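Local coordinates for PHO85 cyclin PHO80 (Saccharomyces cerevisiae, PDB 2PMI), which serves as the cyclin partner of the cyclin-dependent kinase PHO85 and keeps phosphate-starvation genes repressed when phosphate is plentiful, at residues 64-68 / 157-162; 165-169 / 180-184; 170-174 / 212-217; 173-179 / 205-209. All coordinates share one frame; numbering follows the deposited sequence.

Contact 1 (64-68 / 157-162); sequences LTRYH and ILENDF
R66 and Y67 pack a loop turn against helix 152-164, in a partly buried contact that mixes methyl groups with a carboxylate. The type I turn T65-H68 belongs to the connection between helix 32-51 and helix 77-86, and it comes nearest to the helix where the CA atoms of R66 and L158 are 6.5 Å apart. On the L158 side the touching atom is CD1, 3.9 Å from Y67 CD2, whose ring it meets obliquely, and 3.5 Å from the R66 carbonyl O. The first torsion of Y67 (chi1 -41°) sets CG beside its backbone N and sends the ring across to the next helical turn. There OH comes within 2.8 Å of D161 OD2, with ring and carboxylate planes 62° apart, while CB of F162 sits at the ring edge, 4.2 Å from Y67 CZ. L105 and Y109 also pack on Y67. R66 bends at chi2 and carries its aliphatic part past D161, CG being 3.6 Å from OD1; farther out, I157 CD1 lies over one face of the guanidinium. R66 NE stays 4.4 Å from D161 OD1, beyond a salt bridge. The strongest partner of D161 is R165, whose NE forms a salt bridge with OD2. With one arginine bound, the negative charge of D161 is probably well stabilised, and R66, near but not paired, may add a little to this.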
loop_
_atom_site.group_PDB
_atom_site.type_symbol
_atom_site.label_atom_id
_atom_site.label_comp_id
_atom_site.label_asym_id
_atom_site.label_seq_id
_atom_site.Cartn_x
_atom_site.Cartn_y
_atom_site.Cartn_z
ATOM N N LEU B 64 32.731 -8.298 6.058
ATOM C CA LEU B 64 31.981 -7.047 6.066
ATOM C C LEU B 64 30.746 -6.927 5.183
ATOM O O LEU B 64 30.677 -7.494 4.093
ATOM C CB LEU B 64 32.932 -5.910 5.698
ATOM C CG LEU B 64 34.217 -5.884 6.520
ATOM C CD1 LEU B 64 35.225 -4.960 5.869
ATOM C CD2 LEU B 64 33.901 -5.466 7.943
ATOM N N THR B 65 29.784 -6.146 5.670
ATOM C CA THR B 65 28.540 -5.870 4.958
ATOM C C THR B 65 28.493 -4.370 4.672
ATOM O O THR B 65 29.234 -3.590 5.280
ATOM C CB THR B 65 27.310 -6.202 5.802
ATOM O OG1 THR B 65 27.359 -5.449 7.019
ATOM C CG2 THR B 65 27.252 -7.685 6.103
ATOM N N ARG B 66 27.617 -3.971 3.752
ATOM C CA ARG B 66 27.474 -2.563 3.396
ATOM C C ARG B 66 27.178 -1.719 4.627
ATOM O O ARG B 66 27.443 -0.513 4.639
ATOM C CB ARG B 66 26.324 -2.375 2.408
ATOM C CG ARG B 66 26.559 -2.931 1.032
ATOM C CD ARG B 66 27.616 -2.128 0.319
ATOM N NE ARG B 66 27.566 -2.333 -1.123
ATOM C CZ ARG B 66 28.382 -1.728 -1.978
ATOM N NH1 ARG B 66 29.305 -0.890 -1.524
ATOM N NH2 ARG B 66 28.270 -1.952 -3.280
ATOM N N TYR B 67 26.629 -2.363 5.658
ATOM C CA TYR B 67 26.243 -1.670 6.883
ATOM C C TYR B 67 27.362 -1.474 7.889
ATOM O O TYR B 67 27.148 -0.936 8.973
ATOM C CB TYR B 67 25.082 -2.412 7.537
ATOM C CG TYR B 67 24.067 -2.885 6.531
ATOM C CD1 TYR B 67 24.137 -4.170 5.998
ATOM C CD2 TYR B 67 23.074 -2.026 6.056
ATOM C CE1 TYR B 67 23.250 -4.594 5.015
ATOM C CE2 TYR B 67 22.178 -2.441 5.065
ATOM C CZ TYR B 67 22.276 -3.728 4.551
ATOM O OH TYR B 67 21.412 -4.145 3.572
ATOM N N HIS B 68 28.560 -1.899 7.524
ATOM C CA HIS B 68 29.697 -1.761 8.411
ATOM C C HIS B 68 30.377 -0.415 8.274
ATOM O O HIS B 68 30.610 0.055 7.164
ATOM C CB HIS B 68 30.727 -2.866 8.139
ATOM C CG HIS B 68 30.495 -4.113 8.927
ATOM N ND1 HIS B 68 29.593 -5.079 8.542
ATOM C CD2 HIS B 68 30.989 -4.510 10.123
ATOM C CE1 HIS B 68 29.536 -6.016 9.471
ATOM N NE2 HIS B 68 30.372 -5.694 10.443
ATOM N N ILE B 157 22.912 3.018 -2.811
ATOM C CA ILE B 157 23.371 1.634 -2.766
ATOM C C ILE B 157 23.068 0.993 -1.418
ATOM O O ILE B 157 22.736 -0.189 -1.342
ATOM C CB ILE B 157 24.881 1.519 -3.054
ATOM C CG1 ILE B 157 25.680 2.280 -2.010
ATOM C CG2 ILE B 157 25.183 2.057 -4.431
ATOM C CD1 ILE B 157 27.173 2.252 -2.280
ATOM N N LEU B 158 23.174 1.773 -0.355
ATOM C CA LEU B 158 22.872 1.251 0.960
ATOM C C LEU B 158 21.394 0.793 1.034
ATOM O O LEU B 158 21.044 -0.104 1.802
ATOM C CB LEU B 158 23.181 2.326 1.998
ATOM C CG LEU B 158 23.369 1.905 3.456
ATOM C CD1 LEU B 158 24.281 0.695 3.597
ATOM C CD2 LEU B 158 23.964 3.078 4.195
ATOM N N GLU B 159 20.534 1.397 0.215
ATOM C CA GLU B 159 19.106 1.051 0.173
ATOM C C GLU B 159 18.819 -0.078 -0.830
ATOM O O GLU B 159 17.927 -0.917 -0.629
ATOM C CB GLU B 159 18.286 2.278 -0.230
ATOM C CG GLU B 159 16.834 1.956 -0.542
ATOM C CD GLU B 159 16.208 2.923 -1.531
ATOM O OE1 GLU B 159 16.864 3.227 -2.556
ATOM O OE2 GLU B 159 15.058 3.360 -1.292
ATOM N N ASN B 160 19.573 -0.066 -1.922
ATOM C CA ASN B 160 19.429 -1.055 -2.969
ATOM C C ASN B 160 19.822 -2.415 -2.435
ATOM O O ASN B 160 19.154 -3.413 -2.695
ATOM C CB ASN B 160 20.320 -0.690 -4.142
ATOM C CG ASN B 160 20.014 -1.507 -5.364
ATOM O OD1 ASN B 160 18.852 -1.765 -5.670
ATOM N ND2 ASN B 160 21.052 -1.907 -6.085
ATOM N N ASP B 161 20.919 -2.427 -1.680
ATOM C CA ASP B 161 21.463 -3.628 -1.048
ATOM C C ASP B 161 20.414 -4.275 -0.168
ATOM O O ASP B 161 20.009 -5.412 -0.410
ATOM C CB ASP B 161 22.668 -3.265 -0.184
ATOM C CG ASP B 161 23.405 -4.478 0.323
ATOM O OD1 ASP B 161 24.156 -5.089 -0.476
ATOM O OD2 ASP B 161 23.226 -4.825 1.513
ATOM N N PHE B 162 19.974 -3.545 0.854
ATOM C CA PHE B 162 18.955 -4.061 1.767
ATOM C C PHE B 162 17.715 -4.568 1.041
ATOM O O PHE B 162 17.142 -5.590 1.423
ATOM C CB PHE B 162 18.551 -2.986 2.783
ATOM C CG PHE B 162 17.416 -3.392 3.690
ATOM C CD1 PHE B 162 16.091 -3.264 3.274
ATOM C CD2 PHE B 162 17.671 -3.884 4.966
ATOM C CE1 PHE B 162 15.036 -3.616 4.115
ATOM C CE2 PHE B 162 16.627 -4.242 5.825
ATOM C CZ PHE B 162 15.304 -4.108 5.400
#

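Contact 2 (165-169 / 180-184); sequences RVNYR and CSIEQ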
loop_
_atom_site.group_PDB
_atom_site.type_symbol
_atom_site.label_atom_id
_atom_site.label_comp_id
_atom_site.label_asym_id
_atom_site.label_seq_id
_atom_site.Cartn_x
_atom_site.Cartn_y
_atom_site.Cartn_z
ATOM N N ARG B 165 18.481 -8.089 -0.475
ATOM C CA ARG B 165 18.597 -9.143 0.499
ATOM C C ARG B 165 17.296 -9.518 1.167
ATOM O O ARG B 165 17.269 -10.403 2.029
ATOM C CB ARG B 165 19.602 -8.738 1.561
ATOM C CG ARG B 165 20.984 -8.579 1.003
ATOM C CD ARG B 165 21.965 -8.213 2.066
ATOM N NE ARG B 165 23.270 -7.964 1.464
ATOM C CZ ARG B 165 24.013 -8.884 0.857
ATOM N NH1 ARG B 165 23.587 -10.139 0.767
ATOM N NH2 ARG B 165 25.184 -8.544 0.331
ATOM N N VAL B 166 16.211 -8.867 0.770
ATOM C CA VAL B 166 14.922 -9.123 1.395
ATOM C C VAL B 166 13.860 -9.394 0.356
ATOM O O VAL B 166 12.745 -9.801 0.685
ATOM C CB VAL B 166 14.482 -7.907 2.248
ATOM C CG1 VAL B 166 13.118 -8.169 2.851
ATOM C CG2 VAL B 166 15.501 -7.628 3.350
ATOM N N ASN B 167 14.221 -9.168 -0.902
ATOM C CA ASN B 167 13.305 -9.360 -2.023
ATOM C C ASN B 167 12.066 -8.485 -1.860
ATOM O O ASN B 167 10.936 -8.924 -2.066
ATOM C CB ASN B 167 12.913 -10.840 -2.152
ATOM C CG ASN B 167 14.061 -11.709 -2.663
ATOM O OD1 ASN B 167 13.905 -12.921 -2.844
ATOM N ND2 ASN B 167 15.219 -11.090 -2.900
ATOM N N TYR B 168 12.309 -7.235 -1.482
ATOM C CA TYR B 168 11.258 -6.254 -1.272
ATOM C C TYR B 168 10.146 -6.770 -0.377
ATOM O O TYR B 168 8.974 -6.478 -0.618
ATOM C CB TYR B 168 10.677 -5.815 -2.614
ATOM C CG TYR B 168 11.739 -5.327 -3.558
ATOM C CD1 TYR B 168 12.578 -6.222 -4.209
ATOM C CD2 TYR B 168 11.944 -3.970 -3.760
ATOM C CE1 TYR B 168 13.596 -5.780 -5.034
ATOM C CE2 TYR B 168 12.962 -3.519 -4.584
ATOM C CZ TYR B 168 13.785 -4.430 -5.220
ATOM O OH TYR B 168 14.787 -3.991 -6.052
ATOM N N ARG B 169 10.507 -7.524 0.657
ATOM C CA ARG B 169 9.515 -8.078 1.578
ATOM C C ARG B 169 9.561 -7.291 2.866
ATOM O O ARG B 169 9.862 -7.816 3.939
ATOM C CB ARG B 169 9.799 -9.559 1.825
ATOM C CG ARG B 169 9.731 -10.360 0.541
ATOM C CD ARG B 169 9.150 -11.735 0.782
ATOM N NE ARG B 169 7.852 -11.712 1.450
ATOM C CZ ARG B 169 6.761 -12.299 0.964
ATOM N NH1 ARG B 169 6.810 -12.948 -0.193
ATOM N NH2 ARG B 169 5.625 -12.259 1.643
ATOM N N CYS B 180 9.915 -14.784 3.479
ATOM C CA CYS B 180 11.168 -14.192 3.044
ATOM C C CYS B 180 12.260 -15.266 3.098
ATOM O O CYS B 180 12.979 -15.481 2.115
ATOM C CB CYS B 180 11.539 -13.007 3.938
ATOM S SG CYS B 180 12.828 -11.972 3.224
ATOM N N SER B 181 12.377 -15.940 4.242
ATOM C CA SER B 181 13.369 -17.009 4.407
ATOM C C SER B 181 13.276 -17.944 3.220
ATOM O O SER B 181 14.227 -18.125 2.462
ATOM C CB SER B 181 13.099 -17.801 5.681
ATOM O OG SER B 181 13.960 -17.365 6.713
ATOM N N ILE B 182 12.106 -18.544 3.078
ATOM C CA ILE B 182 11.834 -19.443 1.984
ATOM C C ILE B 182 12.253 -18.812 0.652
ATOM O O ILE B 182 13.175 -19.284 -0.013
ATOM C CB ILE B 182 10.335 -19.767 1.972
ATOM C CG1 ILE B 182 9.995 -20.502 3.269
ATOM C CG2 ILE B 182 9.954 -20.530 0.708
ATOM C CD1 ILE B 182 8.580 -20.974 3.361
ATOM N N GLU B 183 11.593 -17.722 0.280
ATOM C CA GLU B 183 11.882 -17.058 -0.982
ATOM C C GLU B 183 13.365 -16.845 -1.261
ATOM O O GLU B 183 13.746 -16.541 -2.389
ATOM C CB GLU B 183 11.168 -15.714 -1.043
ATOM C CG GLU B 183 11.057 -15.164 -2.453
ATOM C CD GLU B 183 10.345 -13.830 -2.501
ATOM O OE1 GLU B 183 9.416 -13.615 -1.683
ATOM O OE2 GLU B 183 10.710 -13.009 -3.368
ATOM N N GLN B 184 14.201 -17.004 -0.244
ATOM C CA GLN B 184 15.627 -16.805 -0.426
ATOM C C GLN B 184 16.149 -17.754 -1.494
ATOM O O GLN B 184 15.403 -18.610 -1.980
ATOM C CB GLN B 184 16.362 -17.063 0.886
ATOM C CG GLN B 184 17.650 -16.308 1.003
ATOM C CD GLN B 184 17.424 -14.814 1.006
ATOM O OE1 GLN B 184 16.897 -14.249 0.043
ATOM N NE2 GLN B 184 17.816 -14.159 2.096
#
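A bend at chi3 (54°), following another at chi2, swings the R169 guanidinium round toward E183, whose own chain leaves the helix with CG anti to the backbone N (chi1 -162°) and runs straight out from there. The two ends meet in a salt bridge. R169 NH1 donates to E183 OE1 over 3.1 Å with an N-H...O angle of 165°; the acceptor lies in the guanidinium plane and is approached nearly along its C-O bond, and the guanidinium and carboxylate planes stand almost perpendicular. The other carboxylate oxygen, OE2, is bound to a basic side chain of the chain of another protein, which makes E183 a bridge between this loop and the partner.

Behind the ion pair lies C180. Its SG packs 3.8 Å from V166 CG1 and 4.1 Å from R169 CB, and it also sits 3.3 Å from the V166 carbonyl O. V166 and C180 both continue onto helix 92-108, touching L104 and V108 respectively. N167 faces E183 as well, but its OD1 and E183 OE2, 3.2 Å apart, are both acceptors and form no hydrogen bond. The backbone explains why the loop turns here: N167 has positive phi and is the C-prime residue of a Schellman motif closing helix 152-164. R169 O then accepts from N176 ND2, near the start of helix 176-183. The whole is thus a Schellman-terminated helix whose following loop folds back onto the next helix of this all-helical cyclin, where E183 and the loop also meet the chain of another protein.

Contact 3 (170-174 / 212-217); sequences IIPRD and SGYNVL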
loop_
_atom_site.group_PDB
_atom_site.type_symbol
_atom_site.label_atom_id
_atom_site.label_comp_id
_atom_site.label_asym_id
_atom_site.label_seq_id
_atom_site.Cartn_x
_atom_site.Cartn_y
_atom_site.Cartn_z
ATOM N N ILE B 170 9.236 -6.016 2.714
ATOM C CA ILE B 170 9.251 -5.019 3.774
ATOM C C ILE B 170 7.964 -4.832 4.578
ATOM O O ILE B 170 7.994 -4.127 5.585
ATOM C CB ILE B 170 9.582 -3.676 3.168
ATOM C CG1 ILE B 170 8.496 -3.335 2.133
ATOM C CG2 ILE B 170 10.939 -3.725 2.515
ATOM C CD1 ILE B 170 8.717 -2.073 1.354
ATOM N N ILE B 171 6.843 -5.422 4.148
ATOM C CA ILE B 171 5.576 -5.246 4.876
ATOM C C ILE B 171 5.521 -6.160 6.106
ATOM O O ILE B 171 5.355 -7.371 5.989
ATOM C CB ILE B 171 4.337 -5.531 3.968
ATOM C CG1 ILE B 171 4.418 -4.718 2.670
ATOM C CG2 ILE B 171 3.045 -5.161 4.691
ATOM C CD1 ILE B 171 3.383 -5.172 1.607
ATOM N N PRO B 172 5.632 -5.575 7.308
ATOM C CA PRO B 172 5.604 -6.336 8.556
ATOM C C PRO B 172 4.298 -7.068 8.790
ATOM O O PRO B 172 3.371 -6.549 9.411
ATOM C CB PRO B 172 5.870 -5.272 9.612
ATOM C CG PRO B 172 5.166 -4.083 9.042
ATOM C CD PRO B 172 5.553 -4.126 7.573
ATOM N N ARG B 173 4.224 -8.284 8.285
ATOM C CA ARG B 173 3.038 -9.096 8.463
ATOM C C ARG B 173 3.505 -10.444 9.062
ATOM O O ARG B 173 4.614 -10.922 8.772
ATOM C CB ARG B 173 2.348 -9.259 7.110
ATOM C CG ARG B 173 0.822 -9.200 7.133
ATOM C CD ARG B 173 0.315 -9.181 5.708
ATOM N NE ARG B 173 -1.059 -9.637 5.586
ATOM C CZ ARG B 173 -1.669 -9.817 4.420
ATOM N NH1 ARG B 173 -1.007 -9.571 3.297
ATOM N NH2 ARG B 173 -2.926 -10.252 4.373
ATOM N N ASP B 174 2.666 -11.032 9.911
ATOM C CA ASP B 174 2.970 -12.289 10.600
ATOM C C ASP B 174 3.891 -13.286 9.924
ATOM O O ASP B 174 4.903 -13.652 10.496
ATOM C CB ASP B 174 1.675 -13.002 11.014
ATOM C CG ASP B 174 0.930 -12.255 12.122
ATOM O OD1 ASP B 174 1.575 -11.415 12.792
ATOM O OD2 ASP B 174 -0.279 -12.506 12.335
ATOM N N SER B 212 -5.874 -9.914 10.033
ATOM C CA SER B 212 -5.365 -10.325 8.727
ATOM C C SER B 212 -3.842 -10.431 8.664
ATOM O O SER B 212 -3.222 -10.214 7.608
ATOM C CB SER B 212 -5.863 -9.358 7.651
ATOM O OG SER B 212 -5.444 -9.771 6.360
ATOM N N GLY B 213 -3.246 -10.755 9.814
ATOM C CA GLY B 213 -1.809 -10.926 9.888
ATOM C C GLY B 213 -0.994 -9.685 10.161
ATOM O O GLY B 213 0.228 -9.705 10.009
ATOM N N TYR B 214 -1.643 -8.593 10.548
ATOM C CA TYR B 214 -0.884 -7.380 10.845
ATOM C C TYR B 214 -0.831 -7.228 12.347
ATOM O O TYR B 214 -1.505 -6.384 12.936
ATOM C CB TYR B 214 -1.518 -6.144 10.199
ATOM C CG TYR B 214 -1.549 -6.195 8.687
ATOM C CD1 TYR B 214 -2.591 -6.842 8.008
ATOM C CD2 TYR B 214 -0.549 -5.584 7.933
ATOM C CE1 TYR B 214 -2.641 -6.867 6.612
ATOM C CE2 TYR B 214 -0.585 -5.610 6.537
ATOM C CZ TYR B 214 -1.633 -6.248 5.887
ATOM O OH TYR B 214 -1.667 -6.264 4.511
ATOM N N ASN B 215 -0.017 -8.070 12.964
ATOM C CA ASN B 215 0.118 -8.064 14.410
ATOM C C ASN B 215 1.600 -7.981 14.776
ATOM O O ASN B 215 1.977 -7.983 15.953
ATOM C CB ASN B 215 -0.534 -9.329 14.963
ATOM C CG ASN B 215 -1.952 -9.533 14.419
ATOM O OD1 ASN B 215 -2.905 -8.930 14.905
ATOM N ND2 ASN B 215 -2.085 -10.372 13.389
ATOM N N VAL B 216 2.445 -7.870 13.759
ATOM C CA VAL B 216 3.867 -7.778 14.009
ATOM C C VAL B 216 4.236 -6.545 14.845
ATOM O O VAL B 216 4.681 -6.692 15.984
ATOM C CB VAL B 216 4.671 -7.754 12.696
ATOM C CG1 VAL B 216 6.136 -7.904 13.001
ATOM C CG2 VAL B 216 4.210 -8.859 11.770
ATOM N N LEU B 217 4.025 -5.342 14.293
ATOM C CA LEU B 217 4.389 -4.086 14.969
ATOM C C LEU B 217 3.928 -3.941 16.411
ATOM O O LEU B 217 4.663 -3.391 17.240
ATOM C CB LEU B 217 3.938 -2.878 14.148
ATOM C CG LEU B 217 4.575 -2.688 12.756
ATOM C CD1 LEU B 217 4.132 -1.359 12.175
ATOM C CD2 LEU B 217 6.089 -2.704 12.842
#
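P172, V216 and L217 form the apolar centre, joining the loop before helix 176-183 to the first turn of helix 216-227. The proline presents the side of its ring: CB is 4.1 Å from V216 CB, and CG is 4.0 Å from L217 CG. L134 and Y100, from helices 119-134 and 92-108, close round P172. Just outward, I171 CG2 touches the Y214 ring obliquely.

Next comes R173, extended from CG to NE, which lays its aliphatic part over one face of Y214. CG stands 3.8 Å from the ring centroid and only 8° off the normal, a CH-pi contact, and the guanidinium beyond lies nearly parallel to the ring, with Y214 OH above its plane near the rim. That flat group grips S212 from the side. NE donates to S212 O over 3.0 Å and NH2 reaches the same oxygen, both with the acceptor in the guanidinium plane, while NH2 also bonds S212 OG, which is tilted out of it.

At the polar edge the backbones join through D174 N to G213 O (2.8 Å, 167°). N215 ND2 donates to D174 OD2 over 3.0 Å from the syn side but tilted out of the carboxylate plane, although amide and carboxylate are themselves nearly coplanar. The chain of another protein binds R173 NH1 through an acidic side chain, and its backbone bonds Y214 OH and S212 OG. An inverse gamma turn centred on P172 and a helix start meet here to build part of a protein-protein interface, consistent with the kinase-binding role of a cyclin.

Contact 4 (173-179 / 205-209); sequences RDHNITL and SYVNR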
loop_
_atom_site.group_PDB
_atom_site.type_symbol
_atom_site.label_atom_id
_atom_site.label_comp_id
_atom_site.label_asym_id
_atom_site.label_seq_id
_atom_site.Cartn_x
_atom_site.Cartn_y
_atom_site.Cartn_z
ATOM N N ARG B 173 4.224 -8.284 8.285
ATOM C CA ARG B 173 3.038 -9.096 8.463
ATOM C C ARG B 173 3.505 -10.444 9.062
ATOM O O ARG B 173 4.614 -10.922 8.772
ATOM C CB ARG B 173 2.348 -9.259 7.110
ATOM C CG ARG B 173 0.822 -9.200 7.133
ATOM C CD ARG B 173 0.315 -9.181 5.708
ATOM N NE ARG B 173 -1.059 -9.637 5.586
ATOM C CZ ARG B 173 -1.669 -9.817 4.420
ATOM N NH1 ARG B 173 -1.007 -9.571 3.297
ATOM N NH2 ARG B 173 -2.926 -10.252 4.373
ATOM N N ASP B 174 2.666 -11.032 9.911
ATOM C CA ASP B 174 2.970 -12.289 10.600
ATOM C C ASP B 174 3.891 -13.286 9.924
ATOM O O ASP B 174 4.903 -13.652 10.496
ATOM C CB ASP B 174 1.675 -13.002 11.014
ATOM C CG ASP B 174 0.930 -12.255 12.122
ATOM O OD1 ASP B 174 1.575 -11.415 12.792
ATOM O OD2 ASP B 174 -0.279 -12.506 12.335
ATOM N N HIS B 175 3.563 -13.721 8.716
ATOM C CA HIS B 175 4.392 -14.712 8.025
ATOM C C HIS B 175 5.428 -14.137 7.067
ATOM O O HIS B 175 5.997 -14.871 6.253
ATOM C CB HIS B 175 3.491 -15.660 7.244
ATOM C CG HIS B 175 2.413 -16.283 8.072
ATOM N ND1 HIS B 175 1.219 -16.713 7.534
ATOM C CD2 HIS B 175 2.350 -16.554 9.397
ATOM C CE1 HIS B 175 0.464 -17.218 8.494
ATOM N NE2 HIS B 175 1.128 -17.133 9.634
ATOM N N ASN B 176 5.680 -12.835 7.155
ATOM C CA ASN B 176 6.630 -12.200 6.250
ATOM C C ASN B 176 8.035 -12.790 6.337
ATOM O O ASN B 176 8.583 -13.229 5.326
ATOM C CB ASN B 176 6.677 -10.682 6.491
ATOM C CG ASN B 176 7.575 -9.955 5.491
ATOM O OD1 ASN B 176 7.440 -10.130 4.280
ATOM N ND2 ASN B 176 8.492 -9.137 5.996
ATOM N N ILE B 177 8.611 -12.803 7.536
ATOM C CA ILE B 177 9.958 -13.330 7.724
ATOM C C ILE B 177 10.133 -14.738 7.131
ATOM O O ILE B 177 11.115 -15.012 6.417
ATOM C CB ILE B 177 10.341 -13.348 9.221
ATOM C CG1 ILE B 177 10.481 -11.913 9.736
ATOM C CG2 ILE B 177 11.660 -14.082 9.414
ATOM C CD1 ILE B 177 10.803 -11.812 11.208
ATOM N N THR B 178 9.177 -15.619 7.421
ATOM C CA THR B 178 9.229 -16.979 6.912
ATOM C C THR B 178 9.232 -16.980 5.397
ATOM O O THR B 178 10.146 -17.508 4.768
ATOM C CB THR B 178 8.039 -17.809 7.417
ATOM O OG1 THR B 178 8.225 -18.099 8.806
ATOM C CG2 THR B 178 7.929 -19.115 6.652
ATOM N N LEU B 179 8.196 -16.388 4.818
ATOM C CA LEU B 179 8.070 -16.309 3.374
ATOM C C LEU B 179 9.359 -15.782 2.804
ATOM O O LEU B 179 9.841 -16.262 1.785
ATOM C CB LEU B 179 6.925 -15.377 3.014
ATOM C CG LEU B 179 5.572 -16.031 3.264
ATOM C CD1 LEU B 179 4.507 -14.992 3.524
ATOM C CD2 LEU B 179 5.233 -16.883 2.064
ATOM N N SER B 205 -1.397 -17.939 3.257
ATOM C CA SER B 205 -2.748 -17.425 3.425
ATOM C C SER B 205 -2.892 -16.797 4.805
ATOM O O SER B 205 -2.323 -17.278 5.784
ATOM C CB SER B 205 -3.770 -18.553 3.250
ATOM O OG SER B 205 -5.103 -18.070 3.313
ATOM N N TYR B 206 -3.649 -15.710 4.878
ATOM C CA TYR B 206 -3.857 -15.019 6.137
ATOM C C TYR B 206 -5.305 -15.084 6.571
ATOM O O TYR B 206 -5.696 -14.428 7.527
ATOM C CB TYR B 206 -3.402 -13.561 6.018
ATOM C CG TYR B 206 -1.902 -13.373 6.156
ATOM C CD1 TYR B 206 -1.292 -13.366 7.413
ATOM C CD2 TYR B 206 -1.092 -13.198 5.033
ATOM C CE1 TYR B 206 0.088 -13.179 7.546
ATOM C CE2 TYR B 206 0.282 -13.014 5.156
ATOM C CZ TYR B 206 0.864 -13.001 6.413
ATOM O OH TYR B 206 2.213 -12.767 6.535
ATOM N N VAL B 207 -6.099 -15.891 5.879
ATOM C CA VAL B 207 -7.512 -16.031 6.210
ATOM C C VAL B 207 -7.672 -16.499 7.658
ATOM O O VAL B 207 -6.879 -17.305 8.140
ATOM C CB VAL B 207 -8.197 -17.035 5.278
ATOM C CG1 VAL B 207 -9.699 -16.877 5.371
ATOM C CG2 VAL B 207 -7.719 -16.827 3.856
ATOM N N ASN B 208 -8.694 -15.982 8.340
ATOM C CA ASN B 208 -8.967 -16.325 9.741
ATOM C C ASN B 208 -7.937 -15.728 10.699
ATOM O O ASN B 208 -8.200 -15.555 11.893
ATOM C CB ASN B 208 -9.017 -17.844 9.924
ATOM C CG ASN B 208 -10.226 -18.468 9.268
ATOM O OD1 ASN B 208 -11.364 -18.198 9.658
ATOM N ND2 ASN B 208 -9.991 -19.303 8.262
ATOM N N ARG B 209 -6.760 -15.421 10.164
ATOM C CA ARG B 209 -5.680 -14.830 10.940
ATOM C C ARG B 209 -6.153 -13.478 11.500
ATOM O O ARG B 209 -6.642 -12.617 10.760
ATOM C CB ARG B 209 -4.468 -14.629 10.028
ATOM C CG ARG B 209 -3.162 -14.319 10.719
ATOM C CD ARG B 209 -2.612 -15.545 11.382
ATOM N NE ARG B 209 -1.173 -15.439 11.583
ATOM C CZ ARG B 209 -0.422 -16.405 12.097
ATOM N NH1 ARG B 209 0.884 -16.228 12.244
ATOM N NH2 ARG B 209 -0.980 -17.550 12.469
#
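Stacking dominates around Y206, whose ring is inserted between R173 and H175. The R173 guanidinium lies flat on one face, with centres 4.0 Å apart and planes at 11°, an off-centre cation-pi contact; its CD adds a CH-pi contact over the same face. Across the ring, H175 is near parallel too, but slid aside, so that with centroids 4.7 Å apart the rings barely overlap.

Hydrogen bonding fixes the phenol end. With CG anti to its carbonyl carbon (chi1 -80°), Y206 extends to the beginning of helix 176-183, where OH accepts from H175 N at 2.7 Å; H175 is the N-cap residue of that helix.

Charge pairing ties the far side of the turn Y206-R209. R209 NE forms a bent salt bridge (136°) with D174 OD2 over 3.2 Å, approaching from the anti side, out of the carboxylate plane; the same oxygen also accepts from N215. The R209 guanidinium also turns one face to the imidazole of H175.

Since Y214 covers the opposite face of R173 from Y206, the guanidinium is held flat between two tyrosines, its N-H groups bonded to S212 and to the neighbouring protein chain; this probably restricts its rotation and keeps it oriented for that interface.

Overall arrangement
Contact 1 closes before the others open along the chain; contact 2 then alternates with contacts 3 and 4, which both start from the loop before helix 176-183. From helix 152-164, residues 165-174 run on through contacts 2 and 3 without a break. Centres of contacts 1 and 2 are 16 Å apart, those of contacts 2 and 3 15 Å, and contacts 3 and 4 only 7 Å, because they share R173 and D174. Contacts 2 and 4 both use helix 176-183 and touch through R169 and N176. Contacts 2, 3 and 4 form one continuous region that meets the neighbouring protein chain; contact 1 lies apart, though E159 on its helix reaches that chain as well.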